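Local coordinates for Card1 endonuclease domain-containing protein (Vibrio cholerae, PDB 1XMX), which is of unknown function but belongs to the Card1-like endonuclease family of the PDDEXK clan and may bind nucleic acid, at residues V15-P20 with K90-C95; L21-T26 with Q137-I142; Q44-V49 with L148-A153; N121-C126 with V299-L304. All coordinates share one frame; numbering follows the deposited sequence.

Contact 1 (V15-P20 with K90-C95); sequences VRLVTP and KFNASC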
loop_
_atom_site.group_PDB
_atom_site.type_symbol
_atom_site.label_atom_id
_atom_site.label_comp_id
_atom_site.label_asym_id
_atom_site.label_seq_id
_atom_site.Cartn_x
_atom_site.Cartn_y
_atom_site.Cartn_z
ATOM N N VAL A 15 7.840 -2.305 -10.806
ATOM C CA VAL A 15 8.177 -1.254 -9.864
ATOM C C VAL A 15 9.677 -0.978 -9.704
ATOM O O VAL A 15 10.083 0.136 -9.473
ATOM C CB VAL A 15 7.634 -1.615 -8.468
ATOM C CG1 VAL A 15 8.090 -0.574 -7.435
ATOM C CG2 VAL A 15 6.108 -1.657 -8.507
ATOM N N ARG A 16 10.488 -2.010 -9.789
ATOM C CA ARG A 16 11.915 -1.875 -9.568
ATOM C C ARG A 16 12.619 -1.244 -10.794
ATOM O O ARG A 16 13.805 -0.982 -10.733
ATOM C CB ARG A 16 12.529 -3.246 -9.194
ATOM C CG ARG A 16 12.235 -3.661 -7.750
ATOM C CD ARG A 16 12.690 -5.084 -7.584
ATOM N NE ARG A 16 11.900 -5.982 -8.434
ATOM C CZ ARG A 16 12.379 -7.074 -8.998
ATOM N NH1 ARG A 16 13.649 -7.410 -8.803
ATOM N NH2 ARG A 16 11.598 -7.803 -9.775
ATOM N N LEU A 17 11.887 -0.983 -11.874
ATOM C CA LEU A 17 12.393 -0.143 -13.002
ATOM C C LEU A 17 12.168 1.335 -12.754
ATOM O O LEU A 17 12.826 2.174 -13.360
ATOM C CB LEU A 17 11.711 -0.521 -14.307
ATOM C CG LEU A 17 11.878 -1.954 -14.774
ATOM C CD1 LEU A 17 11.172 -2.175 -16.135
ATOM C CD2 LEU A 17 13.381 -2.346 -14.841
ATOM N N VAL A 18 11.263 1.656 -11.828
ATOM C CA VAL A 18 10.959 3.030 -11.525
ATOM C C VAL A 18 11.758 3.513 -10.302
ATOM O O VAL A 18 12.270 4.641 -10.295
ATOM C CB VAL A 18 9.417 3.148 -11.187
ATOM C CG1 VAL A 18 9.058 4.461 -10.565
ATOM C CG2 VAL A 18 8.606 2.972 -12.425
ATOM N N THR A 19 11.843 2.690 -9.243
ATOM C CA THR A 19 12.452 3.188 -8.000
ATOM C C THR A 19 13.942 3.659 -8.088
ATOM O O THR A 19 14.307 4.605 -7.416
ATOM C CB THR A 19 12.190 2.242 -6.823
ATOM O OG1 THR A 19 12.747 0.958 -7.090
ATOM C CG2 THR A 19 10.670 2.065 -6.590
ATOM N N PRO A 20 14.813 2.959 -8.859
ATOM C CA PRO A 20 16.117 3.522 -9.133
ATOM C C PRO A 20 16.112 4.943 -9.727
ATOM O O PRO A 20 17.000 5.757 -9.385
ATOM C CB PRO A 20 16.715 2.527 -10.140
ATOM C CG PRO A 20 16.015 1.181 -9.764
ATOM C CD PRO A 20 14.650 1.601 -9.452
ATOM N N LYS A 90 22.926 2.139 -18.738
ATOM C CA LYS A 90 22.942 1.259 -17.595
ATOM C C LYS A 90 21.722 0.370 -17.717
ATOM O O LYS A 90 20.582 0.844 -17.915
ATOM C CB LYS A 90 22.913 2.035 -16.262
ATOM C CG LYS A 90 24.145 2.830 -15.994
ATOM C CD LYS A 90 24.283 3.042 -14.476
ATOM C CE LYS A 90 25.019 4.339 -14.188
ATOM N NZ LYS A 90 25.605 4.598 -12.790
ATOM N N PHE A 91 21.969 -0.919 -17.586
ATOM C CA PHE A 91 20.937 -1.896 -17.805
ATOM C C PHE A 91 20.407 -2.308 -16.410
ATOM O O PHE A 91 21.144 -2.835 -15.557
ATOM C CB PHE A 91 21.453 -3.097 -18.607
ATOM C CG PHE A 91 20.411 -4.234 -18.782
ATOM C CD1 PHE A 91 19.053 -3.951 -19.023
ATOM C CD2 PHE A 91 20.814 -5.573 -18.735
ATOM C CE1 PHE A 91 18.112 -5.018 -19.186
ATOM C CE2 PHE A 91 19.923 -6.605 -18.901
ATOM C CZ PHE A 91 18.556 -6.338 -19.143
ATOM N N ASN A 92 19.146 -1.995 -16.199
ATOM C CA ASN A 92 18.426 -2.439 -15.041
ATOM C C ASN A 92 17.792 -3.812 -15.369
ATOM O O ASN A 92 16.819 -3.902 -16.126
ATOM C CB ASN A 92 17.333 -1.441 -14.695
ATOM C CG ASN A 92 16.549 -1.830 -13.414
ATOM O OD1 ASN A 92 16.501 -3.031 -13.027
ATOM N ND2 ASN A 92 15.900 -0.832 -12.779
ATOM N N ALA A 93 18.392 -4.855 -14.835
ATOM C CA ALA A 93 17.986 -6.216 -15.070
ATOM C C ALA A 93 17.036 -6.728 -13.985
ATOM O O ALA A 93 16.945 -7.941 -13.783
ATOM C CB ALA A 93 19.259 -7.118 -15.084
ATOM N N SER A 94 16.355 -5.830 -13.284
ATOM C CA SER A 94 15.460 -6.222 -12.191
ATOM C C SER A 94 14.188 -6.987 -12.677
ATOM O O SER A 94 13.594 -7.782 -11.917
ATOM C CB SER A 94 15.014 -4.978 -11.388
ATOM O OG SER A 94 16.134 -4.298 -10.843
ATOM N N CYS A 95 13.745 -6.703 -13.893
ATOM C CA CYS A 95 12.445 -7.153 -14.325
ATOM C C CYS A 95 12.526 -7.850 -15.683
ATOM O O CYS A 95 13.503 -7.709 -16.407
ATOM C CB CYS A 95 11.491 -5.959 -14.434
ATOM S SG CYS A 95 11.254 -5.090 -12.877
HETATM O O HOH W 1 15.512 1.798 -13.403
#

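Contact 2 (L21-T26 with Q137-I142); sequences LLDHRT and QVQDRI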
loop_
_atom_site.group_PDB
_atom_site.type_symbol
_atom_site.label_atom_id
_atom_site.label_comp_id
_atom_site.label_asym_id
_atom_site.label_seq_id
_atom_site.Cartn_x
_atom_site.Cartn_y
_atom_site.Cartn_z
ATOM N N LEU A 21 15.153 5.257 -10.587
ATOM C CA LEU A 21 15.091 6.624 -11.161
ATOM C C LEU A 21 14.549 7.665 -10.206
ATOM O O LEU A 21 14.717 8.846 -10.439
ATOM C CB LEU A 21 14.248 6.608 -12.456
ATOM C CG LEU A 21 14.872 5.764 -13.620
ATOM C CD1 LEU A 21 13.818 5.428 -14.609
ATOM C CD2 LEU A 21 16.069 6.487 -14.314
ATOM N N LEU A 22 13.834 7.248 -9.162
ATOM C CA LEU A 22 13.346 8.183 -8.168
ATOM C C LEU A 22 14.355 8.492 -7.047
ATOM O O LEU A 22 14.133 9.410 -6.216
ATOM C CB LEU A 22 11.998 7.686 -7.573
ATOM C CG LEU A 22 10.848 7.372 -8.533
ATOM C CD1 LEU A 22 9.612 6.980 -7.761
ATOM C CD2 LEU A 22 10.537 8.568 -9.479
ATOM N N ASP A 23 15.417 7.683 -6.980
ATOM C CA ASP A 23 16.423 7.773 -5.925
ATOM C C ASP A 23 17.135 9.046 -6.313
ATOM O O ASP A 23 17.516 9.234 -7.473
ATOM C CB ASP A 23 17.396 6.574 -6.086
ATOM C CG ASP A 23 18.405 6.467 -4.999
ATOM O OD1 ASP A 23 19.121 7.439 -4.670
ATOM O OD2 ASP A 23 18.458 5.397 -4.383
ATOM N N HIS A 24 17.377 9.917 -5.355
ATOM C CA HIS A 24 18.035 11.200 -5.673
ATOM C C HIS A 24 19.473 11.028 -6.117
ATOM O O HIS A 24 20.052 11.977 -6.676
ATOM C CB HIS A 24 18.048 12.099 -4.427
ATOM C CG HIS A 24 16.693 12.587 -4.025
ATOM N ND1 HIS A 24 16.500 13.508 -3.017
ATOM C CD2 HIS A 24 15.468 12.290 -4.506
ATOM C CE1 HIS A 24 15.205 13.746 -2.884
ATOM N NE2 HIS A 24 14.562 13.028 -3.787
ATOM N N ARG A 25 20.077 9.871 -5.819
ATOM C CA ARG A 25 21.497 9.654 -6.175
ATOM C C ARG A 25 21.717 9.267 -7.636
ATOM O O ARG A 25 22.831 9.357 -8.134
ATOM C CB ARG A 25 22.146 8.635 -5.242
ATOM C CG ARG A 25 22.114 9.071 -3.773
ATOM C CD ARG A 25 22.484 7.919 -2.845
ATOM N NE ARG A 25 21.517 6.836 -3.024
ATOM C CZ ARG A 25 21.519 5.707 -2.321
ATOM N NH1 ARG A 25 22.489 5.507 -1.426
ATOM N NH2 ARG A 25 20.563 4.782 -2.517
ATOM N N THR A 26 20.657 8.844 -8.325
ATOM C CA THR A 26 20.760 8.363 -9.711
ATOM C C THR A 26 20.844 9.578 -10.589
ATOM O O THR A 26 20.064 10.531 -10.434
ATOM C CB THR A 26 19.565 7.456 -10.073
ATOM O OG1 THR A 26 19.548 6.366 -9.156
ATOM C CG2 THR A 26 19.612 6.891 -11.534
ATOM N N GLN A 137 21.283 0.836 -0.992
ATOM C CA GLN A 137 19.907 0.527 -0.663
ATOM C C GLN A 137 19.081 1.542 -1.476
ATOM O O GLN A 137 19.322 2.708 -1.421
ATOM C CB GLN A 137 19.745 0.698 0.858
ATOM C CG GLN A 137 18.341 0.792 1.386
ATOM C CD GLN A 137 17.493 -0.410 0.992
ATOM O OE1 GLN A 137 16.363 -0.252 0.541
ATOM N NE2 GLN A 137 18.035 -1.612 1.197
ATOM N N VAL A 138 18.135 1.112 -2.288
ATOM C CA VAL A 138 17.347 2.088 -3.051
ATOM C C VAL A 138 16.549 3.012 -2.150
ATOM O O VAL A 138 15.942 2.553 -1.195
ATOM C CB VAL A 138 16.412 1.377 -4.009
ATOM C CG1 VAL A 138 15.549 2.416 -4.782
ATOM C CG2 VAL A 138 17.276 0.484 -4.990
ATOM N N GLN A 139 16.547 4.322 -2.422
ATOM C CA GLN A 139 15.839 5.223 -1.511
ATOM C C GLN A 139 14.357 4.928 -1.642
ATOM O O GLN A 139 13.939 4.330 -2.640
ATOM C CB GLN A 139 16.102 6.680 -1.887
ATOM C CG GLN A 139 17.549 7.080 -1.664
ATOM C CD GLN A 139 17.771 8.540 -1.912
ATOM O OE1 GLN A 139 16.965 9.199 -2.551
ATOM N NE2 GLN A 139 18.846 9.068 -1.361
ATOM N N ASP A 140 13.571 5.439 -0.691
ATOM C CA ASP A 140 12.159 5.164 -0.548
ATOM C C ASP A 140 11.377 6.411 -0.905
ATOM O O ASP A 140 11.139 7.250 -0.062
ATOM C CB ASP A 140 11.896 4.741 0.906
ATOM C CG ASP A 140 12.624 3.433 1.262
ATOM O OD1 ASP A 140 12.677 2.626 0.339
ATOM O OD2 ASP A 140 13.156 3.237 2.400
ATOM N N ARG A 141 10.970 6.524 -2.165
ATOM C CA ARG A 141 10.418 7.758 -2.740
ATOM C C ARG A 141 9.041 7.588 -3.374
ATOM O O ARG A 141 8.214 8.493 -3.341
ATOM C CB ARG A 141 11.354 8.277 -3.838
ATOM C CG ARG A 141 12.788 8.638 -3.362
ATOM C CD ARG A 141 12.765 9.699 -2.353
ATOM N NE ARG A 141 14.139 10.045 -1.996
ATOM C CZ ARG A 141 14.472 10.933 -1.068
ATOM N NH1 ARG A 141 13.523 11.543 -0.368
ATOM N NH2 ARG A 141 15.765 11.196 -0.839
ATOM N N ILE A 142 8.814 6.462 -4.025
ATOM C CA ILE A 142 7.520 6.178 -4.666
ATOM C C ILE A 142 6.351 6.283 -3.675
ATOM O O ILE A 142 6.470 5.938 -2.482
ATOM C CB ILE A 142 7.569 4.802 -5.413
ATOM C CG1 ILE A 142 6.545 4.739 -6.555
ATOM C CG2 ILE A 142 7.470 3.592 -4.454
ATOM C CD1 ILE A 142 6.286 3.342 -6.960
HETATM O O HOH W 2 22.964 2.976 0.393
#

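Contact 3 (Q44-V49 with L148-A153); sequences QRLSDV and LTIFGA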
loop_
_atom_site.group_PDB
_atom_site.type_symbol
_atom_site.label_atom_id
_atom_site.label_comp_id
_atom_site.label_asym_id
_atom_site.label_seq_id
_atom_site.Cartn_x
_atom_site.Cartn_y
_atom_site.Cartn_z
ATOM N N GLN A 44 2.662 3.122 -20.761
ATOM C CA GLN A 44 1.934 4.354 -20.573
ATOM C C GLN A 44 1.787 4.677 -19.064
ATOM O O GLN A 44 2.016 5.820 -18.645
ATOM C CB GLN A 44 0.578 4.293 -21.281
ATOM C CG GLN A 44 0.706 4.206 -22.819
ATOM C CD GLN A 44 -0.642 3.908 -23.515
ATOM O OE1 GLN A 44 -1.661 3.672 -22.868
ATOM N NE2 GLN A 44 -0.629 3.916 -24.833
ATOM N N ARG A 45 1.479 3.656 -18.266
ATOM C CA ARG A 45 1.374 3.823 -16.798
ATOM C C ARG A 45 2.721 4.160 -16.135
ATOM O O ARG A 45 2.802 5.048 -15.222
ATOM C CB ARG A 45 0.826 2.563 -16.175
ATOM C CG ARG A 45 -0.614 2.315 -16.478
ATOM C CD ARG A 45 -0.921 0.906 -16.042
ATOM N NE ARG A 45 -2.183 0.392 -16.537
ATOM C CZ ARG A 45 -2.464 -0.914 -16.648
ATOM N NH1 ARG A 45 -1.556 -1.826 -16.308
ATOM N NH2 ARG A 45 -3.658 -1.310 -17.120
ATOM N N LEU A 46 3.755 3.406 -16.504
ATOM C CA LEU A 46 5.117 3.702 -16.053
ATOM C C LEU A 46 5.509 5.143 -16.370
ATOM O O LEU A 46 6.156 5.835 -15.554
ATOM C CB LEU A 46 6.132 2.775 -16.747
ATOM C CG LEU A 46 6.050 1.337 -16.275
ATOM C CD1 LEU A 46 6.966 0.434 -17.028
ATOM C CD2 LEU A 46 6.414 1.257 -14.753
ATOM N N SER A 47 5.155 5.566 -17.583
ATOM C CA SER A 47 5.433 6.920 -18.047
ATOM C C SER A 47 4.667 7.978 -17.301
ATOM O O SER A 47 5.208 9.034 -17.103
ATOM C CB SER A 47 5.111 7.040 -19.523
ATOM O OG SER A 47 6.031 6.230 -20.229
ATOM N N ASP A 48 3.411 7.724 -16.911
ATOM C CA ASP A 48 2.648 8.697 -16.056
ATOM C C ASP A 48 3.375 9.005 -14.731
ATOM O O ASP A 48 3.512 10.151 -14.304
ATOM C CB ASP A 48 1.255 8.168 -15.727
ATOM C CG ASP A 48 0.377 8.073 -16.943
ATOM O OD1 ASP A 48 0.751 8.690 -17.975
ATOM O OD2 ASP A 48 -0.685 7.372 -16.877
ATOM N N VAL A 49 3.858 7.965 -14.085
ATOM C CA VAL A 49 4.583 8.143 -12.844
ATOM C C VAL A 49 5.942 8.875 -13.098
ATOM O O VAL A 49 6.304 9.865 -12.404
ATOM C CB VAL A 49 4.828 6.772 -12.239
ATOM C CG1 VAL A 49 5.875 6.835 -11.116
ATOM C CG2 VAL A 49 3.490 6.120 -11.829
ATOM N N LEU A 148 -0.464 2.688 -7.323
ATOM C CA LEU A 148 -1.716 2.307 -7.939
ATOM C C LEU A 148 -1.685 2.510 -9.442
ATOM O O LEU A 148 -2.169 1.637 -10.189
ATOM C CB LEU A 148 -2.920 2.997 -7.302
ATOM C CG LEU A 148 -3.076 2.722 -5.793
ATOM C CD1 LEU A 148 -4.139 3.598 -5.174
ATOM C CD2 LEU A 148 -3.388 1.273 -5.517
ATOM N N THR A 149 -1.139 3.642 -9.897
ATOM C CA THR A 149 -1.063 3.906 -11.317
ATOM C C THR A 149 -0.298 2.771 -12.004
ATOM O O THR A 149 -0.744 2.193 -13.001
ATOM C CB THR A 149 -0.345 5.220 -11.581
ATOM O OG1 THR A 149 -1.099 6.248 -10.964
ATOM C CG2 THR A 149 -0.193 5.493 -13.098
ATOM N N ILE A 150 0.858 2.455 -11.468
ATOM C CA ILE A 150 1.670 1.408 -12.062
ATOM C C ILE A 150 0.866 0.142 -12.284
ATOM O O ILE A 150 1.034 -0.505 -13.327
ATOM C CB ILE A 150 2.923 1.098 -11.239
ATOM C CG1 ILE A 150 3.897 2.283 -11.348
ATOM C CG2 ILE A 150 3.564 -0.241 -11.726
ATOM C CD1 ILE A 150 5.137 2.153 -10.454
ATOM N N PHE A 151 0.013 -0.216 -11.314
ATOM C CA PHE A 151 -0.744 -1.462 -11.411
ATOM C C PHE A 151 -2.153 -1.366 -12.000
ATOM O O PHE A 151 -2.961 -2.289 -11.870
ATOM C CB PHE A 151 -0.738 -2.200 -10.080
ATOM C CG PHE A 151 0.592 -2.841 -9.774
ATOM C CD1 PHE A 151 0.908 -4.087 -10.283
ATOM C CD2 PHE A 151 1.522 -2.204 -8.976
ATOM C CE1 PHE A 151 2.115 -4.664 -10.022
ATOM C CE2 PHE A 151 2.721 -2.794 -8.707
ATOM C CZ PHE A 151 3.021 -4.025 -9.223
ATOM N N GLY A 152 -2.440 -0.246 -12.647
ATOM C CA GLY A 152 -3.640 -0.139 -13.477
ATOM C C GLY A 152 -4.894 0.328 -12.782
ATOM O O GLY A 152 -6.007 0.146 -13.312
ATOM N N ALA A 153 -4.703 0.970 -11.635
ATOM C CA ALA A 153 -5.762 1.377 -10.742
ATOM C C ALA A 153 -5.556 2.863 -10.508
ATOM O O ALA A 153 -4.558 3.444 -10.947
ATOM C CB ALA A 153 -5.669 0.609 -9.418
#

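Contact 4 (N121-C126 with V299-L304); sequences NSDCLC and VVNNKL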
loop_
_atom_site.group_PDB
_atom_site.type_symbol
_atom_site.label_atom_id
_atom_site.label_comp_id
_atom_site.label_asym_id
_atom_site.label_seq_id
_atom_site.Cartn_x
_atom_site.Cartn_y
_atom_site.Cartn_z
ATOM N N ASN A 121 13.556 -8.403 -2.223
ATOM C CA ASN A 121 13.382 -8.546 -0.776
ATOM C C ASN A 121 14.161 -7.493 0.043
ATOM O O ASN A 121 13.581 -6.794 0.915
ATOM C CB ASN A 121 13.616 -10.025 -0.384
ATOM C CG ASN A 121 12.692 -10.982 -1.208
ATOM O OD1 ASN A 121 11.492 -11.119 -0.940
ATOM N ND2 ASN A 121 13.242 -11.560 -2.265
ATOM N N SER A 122 15.433 -7.294 -0.293
ATOM C CA SER A 122 16.277 -6.417 0.521
ATOM C C SER A 122 16.065 -4.988 0.120
ATOM O O SER A 122 16.213 -4.064 0.962
ATOM C CB SER A 122 17.738 -6.804 0.374
ATOM O OG SER A 122 18.103 -6.674 -0.987
ATOM N N ASP A 123 15.653 -4.828 -1.136
ATOM C CA ASP A 123 15.632 -3.564 -1.901
ATOM C C ASP A 123 17.032 -3.005 -2.214
ATOM O O ASP A 123 17.159 -1.833 -2.516
ATOM C CB ASP A 123 14.668 -2.493 -1.265
ATOM C CG ASP A 123 14.083 -1.529 -2.287
ATOM O OD1 ASP A 123 13.673 -1.904 -3.469
ATOM O OD2 ASP A 123 13.992 -0.359 -1.956
ATOM N N CYS A 124 18.079 -3.841 -2.178
ATOM C CA CYS A 124 19.447 -3.380 -2.525
ATOM C C CYS A 124 19.625 -3.370 -4.015
ATOM O O CYS A 124 19.276 -4.352 -4.678
ATOM C CB CYS A 124 20.538 -4.297 -1.969
ATOM S SG CYS A 124 20.521 -4.481 -0.180
ATOM N N LEU A 125 20.180 -2.285 -4.545
ATOM C CA LEU A 125 20.623 -2.277 -5.925
ATOM C C LEU A 125 22.020 -2.901 -5.960
ATOM O O LEU A 125 22.939 -2.412 -5.309
ATOM C CB LEU A 125 20.719 -0.864 -6.421
ATOM C CG LEU A 125 20.997 -0.658 -7.889
ATOM C CD1 LEU A 125 20.374 0.675 -8.322
ATOM C CD2 LEU A 125 22.498 -0.747 -8.119
ATOM N N CYS A 126 22.156 -3.946 -6.772
ATOM C CA CYS A 126 23.296 -4.842 -6.783
ATOM C C CYS A 126 23.907 -4.746 -8.160
ATOM O O CYS A 126 23.184 -4.894 -9.171
ATOM C CB CYS A 126 22.825 -6.284 -6.579
ATOM S SG CYS A 126 21.974 -6.645 -4.969
ATOM N N VAL A 299 3.359 2.733 1.880
ATOM C CA VAL A 299 4.474 2.114 1.159
ATOM C C VAL A 299 5.641 2.116 2.162
ATOM O O VAL A 299 5.933 3.156 2.803
ATOM C CB VAL A 299 4.852 2.878 -0.172
ATOM C CG1 VAL A 299 6.014 2.161 -0.910
ATOM C CG2 VAL A 299 3.658 2.975 -1.107
ATOM N N VAL A 300 6.344 0.981 2.243
ATOM C CA VAL A 300 7.452 0.818 3.144
ATOM C C VAL A 300 8.532 0.064 2.408
ATOM O O VAL A 300 8.265 -0.997 1.896
ATOM C CB VAL A 300 7.063 -0.056 4.360
ATOM C CG1 VAL A 300 8.191 -0.104 5.366
ATOM C CG2 VAL A 300 5.684 0.456 4.970
ATOM N N ASN A 301 9.759 0.609 2.392
ATOM C CA ASN A 301 10.847 0.037 1.652
ATOM C C ASN A 301 10.412 -0.278 0.224
ATOM O O ASN A 301 10.709 -1.371 -0.299
ATOM C CB ASN A 301 11.475 -1.176 2.344
ATOM C CG ASN A 301 12.856 -1.521 1.730
ATOM O OD1 ASN A 301 13.549 -0.645 1.278
ATOM N ND2 ASN A 301 13.227 -2.778 1.732
ATOM N N ASN A 302 9.707 0.684 -0.379
ATOM C CA ASN A 302 9.236 0.576 -1.745
ATOM C C ASN A 302 8.258 -0.594 -2.008
ATOM O O ASN A 302 8.031 -0.921 -3.171
ATOM C CB ASN A 302 10.406 0.522 -2.741
ATOM C CG ASN A 302 11.171 1.821 -2.807
ATOM O OD1 ASN A 302 10.584 2.910 -2.922
ATOM N ND2 ASN A 302 12.503 1.728 -2.710
ATOM N N LYS A 303 7.717 -1.222 -0.937
ATOM C CA LYS A 303 6.679 -2.268 -1.031
ATOM C C LYS A 303 5.302 -1.750 -0.493
ATOM O O LYS A 303 5.222 -1.189 0.629
ATOM C CB LYS A 303 7.094 -3.456 -0.202
ATOM C CG LYS A 303 8.447 -3.946 -0.477
ATOM C CD LYS A 303 8.869 -5.052 0.477
ATOM C CE LYS A 303 10.339 -5.304 0.253
ATOM N NZ LYS A 303 10.794 -6.377 1.096
ATOM N N LEU A 304 4.229 -1.965 -1.266
ATOM C CA LEU A 304 2.860 -1.518 -0.838
ATOM C C LEU A 304 2.413 -2.366 0.329
ATOM O O LEU A 304 2.492 -3.594 0.256
ATOM C CB LEU A 304 1.850 -1.664 -1.976
ATOM C CG LEU A 304 0.438 -1.139 -1.684
ATOM C CD1 LEU A 304 0.400 0.430 -1.620
ATOM C CD2 LEU A 304 -0.553 -1.694 -2.682
HETATM O O HOH W 3 9.666 -8.963 -0.683
#

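Contact 1 (V15-P20 with K90-C95)
Asn-92, at the end of strand 88-92, lays its amide against Leu-17 and Pro-20 of helix 15-22. A chi1 of -178° sets CG anti to the backbone N, on the side of the helix. There the side chain passes obliquely over Leu-17, whose CD2 lies 3.5 Å from Asn-92 CG, while the ring of Pro-20 crosses it at about a right angle. Asn-92 ND2 donates to Arg-16 O at 2.9 Å with an N-H...O angle of 158°, the acceptor lying 12° out of the amide plane. The same nitrogen donates to a water that in turn donates to Leu-17 O. On the other branch, Asn-92 OD1 receives both Ser-94 N at 2.8 Å and Ser-94 OG at 2.6 Å, the first closing an Asx turn. Ser-94 then sets its CB 3.7 Å from Arg-16 CB, and also over one face of the guanidinium. That group reaches on to Val-118 O through NH1. Beside it, Leu-17 CG packs on Cys-95 SG at 3.7 Å. Acceptors around ND2 and donors around OD1 support the modelled orientation of the amide. They tie the helix carbonyl, the strand end and the following turn through one buried polar group, set among apolar atoms.

Contact 2 (L21-T26 with Q137-I142)
A mainly polar contact, carried by Asp-23, His-24 and Arg-25 against Gln-139 and Arg-141, joins the turn after helix 15-22 to the loop that follows strand 136-137. At its middle the side chains of Asp-23 and Gln-139 run across one another, yet the carboxylate lies nearly flat on the amide (planes 16° apart). Gln-139 N donates to Asp-23 OD2 at 2.9 Å, coming from 50° above the carboxylate plane. Within its own segment, Arg-25 grips the same carboxylate side-on: NE meets OD1 of Asp-23, and NH2 uses the syn lone pair of Asp-23 OD2 at 2.9 Å. Arg-25 N also donates to Asp-23 OD1, on its anti lone pair, closing an Asx turn. Arg-25 NH2 also donates across the contact to Gln-137 O at 2.7 Å. Gln-139 OE1 is gripped by three donors, His-24 N at 2.9 Å from one side of the amide plane, and NE and NH2 of Arg-141 from the other, all well out of it. Held at its edge in this way, the Arg-141 guanidinium lies flat on the His-24 ring, centres 3.5 Å apart and planes at 6°. Both carboxylate oxygens thus take two donors each, which would be expected to keep Asp-23 ionised. On the buried side Leu-22 CD1 packs on Ile-142 CB at 3.8 Å. Leu-22 goes on to touch Leu-50 of helix 40-52, Ile-142 meets Tyr-147 and Ile-150 of helix 144-150, and Gln-139 O accepts from Asn-302 in the turn between strands 288-300 and 303-310.

Contact 3 (Q44-V49 with L148-A153)
Thr-149 O, near the end of helix 144-150, accepts from Gly-152 N at 3.0 Å and is approached by Arg-45 of helix 40-52, whose CD lies 3.3 Å from Thr-149 O. The bond from Gly-152 belongs to a Schellman motif, completed by Ala-153 N to Leu-148 O at 3.0 Å, with Gly-152 at positive phi (89°) as its C-prime residue. Arg-45 runs extended from CG to NE across this helix end and places one face of its guanidinium on the glycine: Gly-152 CA sits 3.4 Å above the guanidinium plane, over its centre. Because Gly-152 carries no beta carbon, the flat group can lie directly on the main chain.

One turn further along helix 40-52, the contact becomes apolar. Val-49 CG2 touches both Thr-149 CG2 at 3.9 Å and Ile-150 CG1 at 3.9 Å; Val-49 slides past Thr-149 in the opposite direction and crosses Ile-150 at about a right angle. The methyl of Thr-149, anti to the backbone N, faces helix 40-52, where its CG2 lies 3.7 Å from Arg-45 O. Thr-149 OG1 is instead hydrogen-bonded to Ala-145 O, one turn earlier. Val-18 of helix 15-22 meets both Val-49 and Ile-150, continuing the apolar surface.

No hydrogen bond crosses the two segments. The hold therefore rests on van der Waals contact, together with what may be a favourable attraction between the positive guanidinium and the carbonyl end of the helix.

Contact 4 (N121-C126 with V299-L304)
Asn-301, Asn-302 and Lys-303 meet the bend of residues 121-123 from a type I' turn running from Val-300 to Lys-303, closed by Val-300 N to Lys-303 O and Lys-303 N to Val-300 O, while Asp-123 itself has positive phi. Three side chains of the turn each reach a different residue of the bend. Lys-303, extended beyond CG, donates from NZ to Asn-121 O at 2.8 Å, and a water links NZ weakly to Asn-121 OD1, while Asn-121 ND2 donates to Glu-119 OE2. Asn-301 ND2 makes a weak bond of 3.3 Å to Ser-122 O. Asn-302 ND2 gives the short bond, 2.7 Å to Asp-123 OD2, on the syn side and 15° out of the carboxylate plane. In Asp-123, chi1 of -151° puts CG roughly anti to the backbone N; the carboxylate is turned 85° from the Asn-301 amide as those two side chains slide past each other. Asp-123 CB lies 3.3 Å from Asn-301 OD1.

The donor nitrogens have further partners: Asn-301 ND2 and Lys-303 NZ both bond Ala-382 O, and Asn-302 ND2 bonds Gln-139 O. On the bend, Ser-122 OG accepts from Cys-124 N at 3.1 Å in an ST turn, which leads into strand 124-129. The turn joins antiparallel strands 288-300 and 303-310 as a two-residue beta-hairpin; Asn-301 and Asn-302 both have positive phi, as the two central residues of type I' do. It belongs to the Card1-like endonuclease part of the chain, so the contact ties that region to the bend that leads into strand 124-129 of the N-terminal sheet.

The four contacts lie close together, centres 10 to 18 Å apart, near the junction of the N-terminal region, whose sheet appears Rossmann-like, with the later part of the chain; contact 4 reaches into the endonuclease family region. Contacts 1 and 2 share helix 15-22 and are 11 Å apart; contacts 1 and 4 reach the same seven-stranded sheet through strands 88-92 and 124-129. Contact 3 packs helix 40-52 on helix 144-150 and joins contact 1 through Val-18. Along the chain contacts 1, 2 and 3 interleave, and contact 4, opening after contact 1 closes, crosses 2 and 3. The loop 137-142 meets the hairpin too, so contact 4 and this loop join the hairpin to the N-terminal region.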